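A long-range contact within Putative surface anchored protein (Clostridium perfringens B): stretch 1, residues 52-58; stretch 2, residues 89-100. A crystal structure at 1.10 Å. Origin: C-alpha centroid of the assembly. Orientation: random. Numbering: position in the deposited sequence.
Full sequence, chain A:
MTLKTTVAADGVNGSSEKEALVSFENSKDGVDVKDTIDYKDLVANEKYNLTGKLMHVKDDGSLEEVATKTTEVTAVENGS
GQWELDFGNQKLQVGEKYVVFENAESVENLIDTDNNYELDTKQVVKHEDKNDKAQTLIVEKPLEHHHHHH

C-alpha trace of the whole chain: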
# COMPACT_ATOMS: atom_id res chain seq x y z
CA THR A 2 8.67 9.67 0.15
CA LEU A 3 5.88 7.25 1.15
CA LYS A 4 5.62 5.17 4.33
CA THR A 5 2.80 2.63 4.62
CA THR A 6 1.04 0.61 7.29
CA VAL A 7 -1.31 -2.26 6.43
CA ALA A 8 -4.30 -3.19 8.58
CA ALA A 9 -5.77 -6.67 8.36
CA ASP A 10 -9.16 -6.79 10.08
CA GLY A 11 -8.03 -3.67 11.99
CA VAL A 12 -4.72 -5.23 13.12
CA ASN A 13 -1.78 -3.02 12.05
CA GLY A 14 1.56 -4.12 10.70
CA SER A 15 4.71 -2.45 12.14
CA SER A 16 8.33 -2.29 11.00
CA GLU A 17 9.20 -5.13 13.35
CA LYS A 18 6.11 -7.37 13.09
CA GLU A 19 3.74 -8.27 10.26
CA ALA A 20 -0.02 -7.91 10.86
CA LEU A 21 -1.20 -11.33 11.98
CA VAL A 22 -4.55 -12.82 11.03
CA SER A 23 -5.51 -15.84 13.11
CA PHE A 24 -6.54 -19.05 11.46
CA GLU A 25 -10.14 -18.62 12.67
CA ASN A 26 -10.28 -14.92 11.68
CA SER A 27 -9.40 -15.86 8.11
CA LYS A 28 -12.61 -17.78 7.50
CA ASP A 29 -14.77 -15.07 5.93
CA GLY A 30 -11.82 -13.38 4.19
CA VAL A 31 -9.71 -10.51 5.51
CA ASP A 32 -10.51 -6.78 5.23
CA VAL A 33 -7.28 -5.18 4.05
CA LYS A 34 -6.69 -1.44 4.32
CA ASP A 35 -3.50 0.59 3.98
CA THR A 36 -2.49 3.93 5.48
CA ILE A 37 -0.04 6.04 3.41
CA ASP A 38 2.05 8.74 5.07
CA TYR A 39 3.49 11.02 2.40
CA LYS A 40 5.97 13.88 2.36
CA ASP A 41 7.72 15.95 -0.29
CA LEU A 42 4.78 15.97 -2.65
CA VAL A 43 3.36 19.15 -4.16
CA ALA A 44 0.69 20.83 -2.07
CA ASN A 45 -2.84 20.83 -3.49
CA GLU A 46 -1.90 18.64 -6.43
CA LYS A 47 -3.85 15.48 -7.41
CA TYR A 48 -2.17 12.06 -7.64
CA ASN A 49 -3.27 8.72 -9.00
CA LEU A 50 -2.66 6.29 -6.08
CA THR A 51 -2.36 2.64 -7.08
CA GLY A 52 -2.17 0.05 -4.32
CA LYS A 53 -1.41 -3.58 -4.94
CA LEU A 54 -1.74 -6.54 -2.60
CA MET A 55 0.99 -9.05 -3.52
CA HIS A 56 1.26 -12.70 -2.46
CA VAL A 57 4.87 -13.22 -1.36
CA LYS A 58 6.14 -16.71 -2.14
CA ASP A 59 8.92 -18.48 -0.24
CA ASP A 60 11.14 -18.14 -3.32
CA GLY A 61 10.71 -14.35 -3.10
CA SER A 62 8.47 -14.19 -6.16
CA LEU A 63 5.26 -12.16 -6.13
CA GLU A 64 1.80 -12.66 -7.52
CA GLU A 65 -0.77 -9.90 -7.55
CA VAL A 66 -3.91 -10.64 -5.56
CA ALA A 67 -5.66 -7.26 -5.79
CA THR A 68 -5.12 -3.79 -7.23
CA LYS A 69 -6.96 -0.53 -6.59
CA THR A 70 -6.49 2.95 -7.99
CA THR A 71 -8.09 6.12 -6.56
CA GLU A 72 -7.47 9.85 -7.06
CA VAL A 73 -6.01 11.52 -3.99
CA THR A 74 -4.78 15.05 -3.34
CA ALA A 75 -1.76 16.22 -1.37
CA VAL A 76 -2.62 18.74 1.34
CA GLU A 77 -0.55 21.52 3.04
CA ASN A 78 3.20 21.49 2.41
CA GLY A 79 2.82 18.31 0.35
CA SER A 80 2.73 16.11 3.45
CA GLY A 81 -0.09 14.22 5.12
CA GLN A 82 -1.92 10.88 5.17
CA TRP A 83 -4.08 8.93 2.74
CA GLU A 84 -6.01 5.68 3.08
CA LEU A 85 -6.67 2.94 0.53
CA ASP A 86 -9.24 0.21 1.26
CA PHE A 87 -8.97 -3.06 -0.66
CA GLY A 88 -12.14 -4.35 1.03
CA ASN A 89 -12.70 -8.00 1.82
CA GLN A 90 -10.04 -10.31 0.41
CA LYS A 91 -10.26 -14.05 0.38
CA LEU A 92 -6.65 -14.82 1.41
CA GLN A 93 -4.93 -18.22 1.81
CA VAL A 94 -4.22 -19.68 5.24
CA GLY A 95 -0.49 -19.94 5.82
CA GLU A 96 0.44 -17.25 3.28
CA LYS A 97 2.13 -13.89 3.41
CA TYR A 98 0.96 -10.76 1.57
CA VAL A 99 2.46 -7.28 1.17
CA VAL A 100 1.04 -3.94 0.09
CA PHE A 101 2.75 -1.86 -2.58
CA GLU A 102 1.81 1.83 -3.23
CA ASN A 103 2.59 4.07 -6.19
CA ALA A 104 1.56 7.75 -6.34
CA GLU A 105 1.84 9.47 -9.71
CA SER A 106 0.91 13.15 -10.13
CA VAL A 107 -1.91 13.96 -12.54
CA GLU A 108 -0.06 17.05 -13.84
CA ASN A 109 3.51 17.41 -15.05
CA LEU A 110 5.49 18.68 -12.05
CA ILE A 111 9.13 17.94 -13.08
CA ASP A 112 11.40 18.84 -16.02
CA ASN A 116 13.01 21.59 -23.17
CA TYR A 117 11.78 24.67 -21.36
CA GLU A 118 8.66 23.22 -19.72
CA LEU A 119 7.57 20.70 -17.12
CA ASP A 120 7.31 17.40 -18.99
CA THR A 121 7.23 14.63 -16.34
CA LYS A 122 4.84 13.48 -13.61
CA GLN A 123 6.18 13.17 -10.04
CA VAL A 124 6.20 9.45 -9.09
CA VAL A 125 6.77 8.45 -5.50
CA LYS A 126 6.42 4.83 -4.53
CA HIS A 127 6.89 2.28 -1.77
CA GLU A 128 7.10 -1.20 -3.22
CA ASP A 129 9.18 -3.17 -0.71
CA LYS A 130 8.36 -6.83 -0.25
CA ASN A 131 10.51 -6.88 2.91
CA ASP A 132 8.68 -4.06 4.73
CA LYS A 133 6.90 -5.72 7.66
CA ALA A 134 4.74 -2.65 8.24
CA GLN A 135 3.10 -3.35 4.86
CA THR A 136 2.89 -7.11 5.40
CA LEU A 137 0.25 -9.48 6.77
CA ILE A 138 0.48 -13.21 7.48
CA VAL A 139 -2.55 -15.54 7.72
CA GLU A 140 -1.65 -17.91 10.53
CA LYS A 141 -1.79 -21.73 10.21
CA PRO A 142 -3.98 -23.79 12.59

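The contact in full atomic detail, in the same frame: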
# COMPACT_ATOMS: atom_id res chain seq x y z
N GLY A 52 -2.61 1.03 -5.31
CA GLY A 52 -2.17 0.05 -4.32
C GLY A 52 -2.36 -1.35 -4.83
O GLY A 52 -3.30 -1.62 -5.56
N LYS A 53 -1.37 -2.17 -4.55
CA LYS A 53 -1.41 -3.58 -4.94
C LYS A 53 -1.17 -4.45 -3.73
O LYS A 53 -0.31 -4.18 -2.89
CB LYS A 53 -0.36 -3.88 -5.99
CG LYS A 53 -0.66 -3.19 -7.31
CD LYS A 53 0.43 -3.43 -8.33
CE LYS A 53 0.11 -2.71 -9.63
NZ LYS A 53 -1.20 -3.20 -10.16
N LEU A 54 -1.95 -5.53 -3.62
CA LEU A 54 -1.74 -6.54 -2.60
C LEU A 54 -1.07 -7.73 -3.28
O LEU A 54 -1.63 -8.31 -4.21
CB LEU A 54 -3.08 -6.98 -1.99
CG LEU A 54 -3.03 -7.95 -0.82
CD1 LEU A 54 -2.25 -7.36 0.34
CD2 LEU A 54 -4.44 -8.34 -0.40
N MET A 55 0.15 -8.04 -2.86
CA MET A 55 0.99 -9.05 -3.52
C MET A 55 1.17 -10.26 -2.60
O MET A 55 1.52 -10.10 -1.43
CB MET A 55 2.37 -8.46 -3.78
CG MET A 55 2.36 -7.14 -4.56
SD MET A 55 1.58 -7.21 -6.20
CE MET A 55 2.79 -8.21 -7.03
N HIS A 56 0.93 -11.45 -3.13
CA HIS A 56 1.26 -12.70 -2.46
C HIS A 56 2.74 -12.92 -2.58
O HIS A 56 3.31 -12.92 -3.68
CB HIS A 56 0.44 -13.80 -3.12
CG HIS A 56 0.69 -15.17 -2.58
ND1 HIS A 56 0.41 -16.26 -3.31
CD2 HIS A 56 1.21 -15.63 -1.37
CE1 HIS A 56 0.64 -17.37 -2.58
NE2 HIS A 56 1.16 -17.00 -1.41
N VAL A 57 3.41 -13.01 -1.43
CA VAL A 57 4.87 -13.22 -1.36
C VAL A 57 5.17 -14.70 -1.20
O VAL A 57 4.87 -15.28 -0.15
CB VAL A 57 5.49 -12.50 -0.15
CG1 VAL A 57 7.01 -12.64 -0.16
CG2 VAL A 57 5.07 -11.04 -0.13
N LYS A 58 5.81 -15.30 -2.20
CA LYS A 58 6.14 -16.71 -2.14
C LYS A 58 7.48 -16.94 -1.45
O LYS A 58 8.28 -16.02 -1.31
CB LYS A 58 6.13 -17.31 -3.54
CG LYS A 58 4.76 -17.22 -4.19
CD LYS A 58 4.70 -17.96 -5.50
CE LYS A 58 3.41 -18.76 -5.60
NZ LYS A 58 3.38 -19.61 -6.82
N ASN A 89 -12.83 -6.60 1.42
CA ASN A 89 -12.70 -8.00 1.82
C ASN A 89 -11.92 -8.81 0.80
O ASN A 89 -12.20 -8.74 -0.39
CB ASN A 89 -14.09 -8.63 2.00
CG ASN A 89 -14.04 -10.07 2.48
OD1 ASN A 89 -13.91 -10.99 1.67
ND2 ASN A 89 -13.93 -10.24 3.79
N GLN A 90 -10.88 -9.51 1.27
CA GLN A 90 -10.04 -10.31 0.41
C GLN A 90 -10.04 -11.73 0.90
O GLN A 90 -9.88 -12.00 2.09
CB GLN A 90 -8.61 -9.74 0.42
CG GLN A 90 -8.53 -8.32 -0.15
CD GLN A 90 -8.78 -8.31 -1.65
OE1 GLN A 90 -8.33 -9.20 -2.35
NE2 GLN A 90 -9.41 -7.25 -2.15
N LYS A 91 -10.20 -12.65 -0.02
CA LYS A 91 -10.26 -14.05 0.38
C LYS A 91 -8.87 -14.70 0.30
O LYS A 91 -8.46 -15.17 -0.76
CB LYS A 91 -11.35 -14.83 -0.38
CG LYS A 91 -12.80 -14.37 -0.16
CD LYS A 91 -13.45 -14.92 1.11
CE LYS A 91 -14.84 -14.29 1.33
NZ LYS A 91 -15.89 -14.94 0.47
N LEU A 92 -8.07 -14.44 1.34
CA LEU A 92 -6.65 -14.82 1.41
C LEU A 92 -6.41 -16.27 1.89
O LEU A 92 -7.30 -16.90 2.46
CB LEU A 92 -5.88 -13.85 2.32
CG LEU A 92 -6.03 -12.38 1.91
CD1 LEU A 92 -5.18 -11.47 2.78
CD2 LEU A 92 -5.62 -12.19 0.45
N GLN A 93 -5.22 -16.80 1.58
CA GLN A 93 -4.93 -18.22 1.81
C GLN A 93 -4.29 -18.38 3.18
O GLN A 93 -3.27 -17.75 3.51
CB GLN A 93 -3.97 -18.74 0.73
CG GLN A 93 -4.62 -18.98 -0.63
CD GLN A 93 -3.61 -19.18 -1.75
OE1 GLN A 93 -3.81 -18.65 -2.91
NE2 GLN A 93 -2.54 -19.95 -1.44
N VAL A 94 -4.82 -19.34 3.95
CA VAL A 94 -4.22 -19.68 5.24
C VAL A 94 -2.79 -20.13 5.06
O VAL A 94 -2.48 -20.97 4.19
CB VAL A 94 -5.06 -20.72 6.00
CG1 VAL A 94 -4.28 -21.36 7.16
CG2 VAL A 94 -6.33 -20.06 6.51
N GLY A 95 -1.90 -19.60 5.91
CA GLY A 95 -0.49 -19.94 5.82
C GLY A 95 0.35 -18.99 4.98
O GLY A 95 1.58 -19.11 4.98
N GLU A 96 -0.28 -18.08 4.23
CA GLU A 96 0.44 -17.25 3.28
C GLU A 96 0.66 -15.83 3.75
O GLU A 96 -0.03 -15.31 4.64
CB GLU A 96 -0.26 -17.32 1.92
CG GLU A 96 -0.34 -18.73 1.32
CD GLU A 96 1.03 -19.38 1.12
OE1 GLU A 96 1.90 -18.76 0.44
OE2 GLU A 96 1.28 -20.41 1.77
N LYS A 97 1.66 -15.24 3.13
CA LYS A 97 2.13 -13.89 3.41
C LYS A 97 1.82 -12.97 2.24
O LYS A 97 2.00 -13.35 1.09
CB LYS A 97 3.64 -13.92 3.65
CG LYS A 97 4.26 -12.57 4.00
CD LYS A 97 5.77 -12.66 3.94
CE LYS A 97 6.36 -13.23 5.22
NZ LYS A 97 7.85 -13.18 5.14
N TYR A 98 1.33 -11.77 2.57
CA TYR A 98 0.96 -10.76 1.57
C TYR A 98 1.53 -9.42 1.96
O TYR A 98 1.60 -9.08 3.11
CB TYR A 98 -0.57 -10.61 1.48
CG TYR A 98 -1.26 -11.93 1.14
CD1 TYR A 98 -1.60 -12.88 2.14
CD2 TYR A 98 -1.54 -12.26 -0.16
CE1 TYR A 98 -2.12 -14.14 1.82
CE2 TYR A 98 -2.05 -13.51 -0.49
CZ TYR A 98 -2.37 -14.42 0.51
OH TYR A 98 -2.95 -15.61 0.19
N VAL A 99 1.90 -8.62 0.95
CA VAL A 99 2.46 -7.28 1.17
C VAL A 99 1.78 -6.25 0.27
O VAL A 99 1.43 -6.54 -0.85
CB VAL A 99 4.00 -7.31 0.98
CG1 VAL A 99 4.41 -7.66 -0.45
CG2 VAL A 99 4.67 -6.01 1.42
N VAL A 100 1.62 -5.06 0.84
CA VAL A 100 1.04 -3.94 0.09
C VAL A 100 2.10 -3.05 -0.52
O VAL A 100 3.06 -2.70 0.16
CB VAL A 100 0.13 -3.09 0.97
CG1 VAL A 100 -0.45 -1.90 0.20
CG2 VAL A 100 -1.00 -3.92 1.57
O HOH W 1 3.53 -16.86 1.48

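Neighbouring strands in a sheet are held together by their backbones, but the fit between them is decided by side chains that alternate from one face to the other. The pairing of residues 52-57 with 97-100 in this surface anchored protein is a compact example. The strands run antiparallel, their directions 153° apart and their axes approaching to 4.6 Å. At the centre, M55 and V99 form a hydrogen-bonded pair: M55 N donates to V99 O at 2.8 Å, and V99 N returns a bond to M55 O, also at 2.8 Å. One step along, V57 N donates to K97 O at 2.9 Å. K97 N and V57 O stand 4.6 Å apart, too far for a direct bond, and a water spans the gap, donating to V57 O at 2.6 Å and accepting from K97 N at 3.0 Å.

Between these rungs the backbones draw closer. The CA atoms of H56 and Y98 lie 4.5 Å apart, and Y98 CA comes within 3.1 Å of M55 O in a CA-H...O contact; V100 CA makes a similar approach to K53 O at 3.3 Å.

On the face that carries L54, H56, Y98 and V100, L54 is the principal bump. Its branched end leans toward the second stretch and fills a hollow with several walls: CD1 rests 3.8 Å from Y98 CB and 3.9 Å from V100 CG2, while CD2 reaches 4.1 Å from both L92 CD2 and Q90 CG. Buried and apolar, L54 thus joins the strand to the chain segment that precedes the turn.

H56 lies beside Y98 with ring planes 27° apart, but the rings are slid so that they barely overlap, their centroids 5.1 Å apart. H56 CB instead sits 3.6 Å from Y98 CE2, and Y98 OH lies over one face of the imidazole. That hydroxyl also accepts a bond from Q93 N at 2.9 Å, tying the tyrosine to the start of the type II turn from Q93 to E96. The turn brings E96 to the imidazole edge, where H56 NE2 donates to E96 OE1 at 2.7 Å in an almost straight bond. The same carboxylate oxygen, E96 OE1, accepts from the bridging water at 2.7 Å, linking the histidine pairing to the open rung.

The opposite face has a smaller interlock. V57 CG2 packs 3.5 Å from V99 CG1, and that same V99 methyl lies 4.0 Å from M55 CB. V99 therefore nestles against both residues, while the end of M55 leads away.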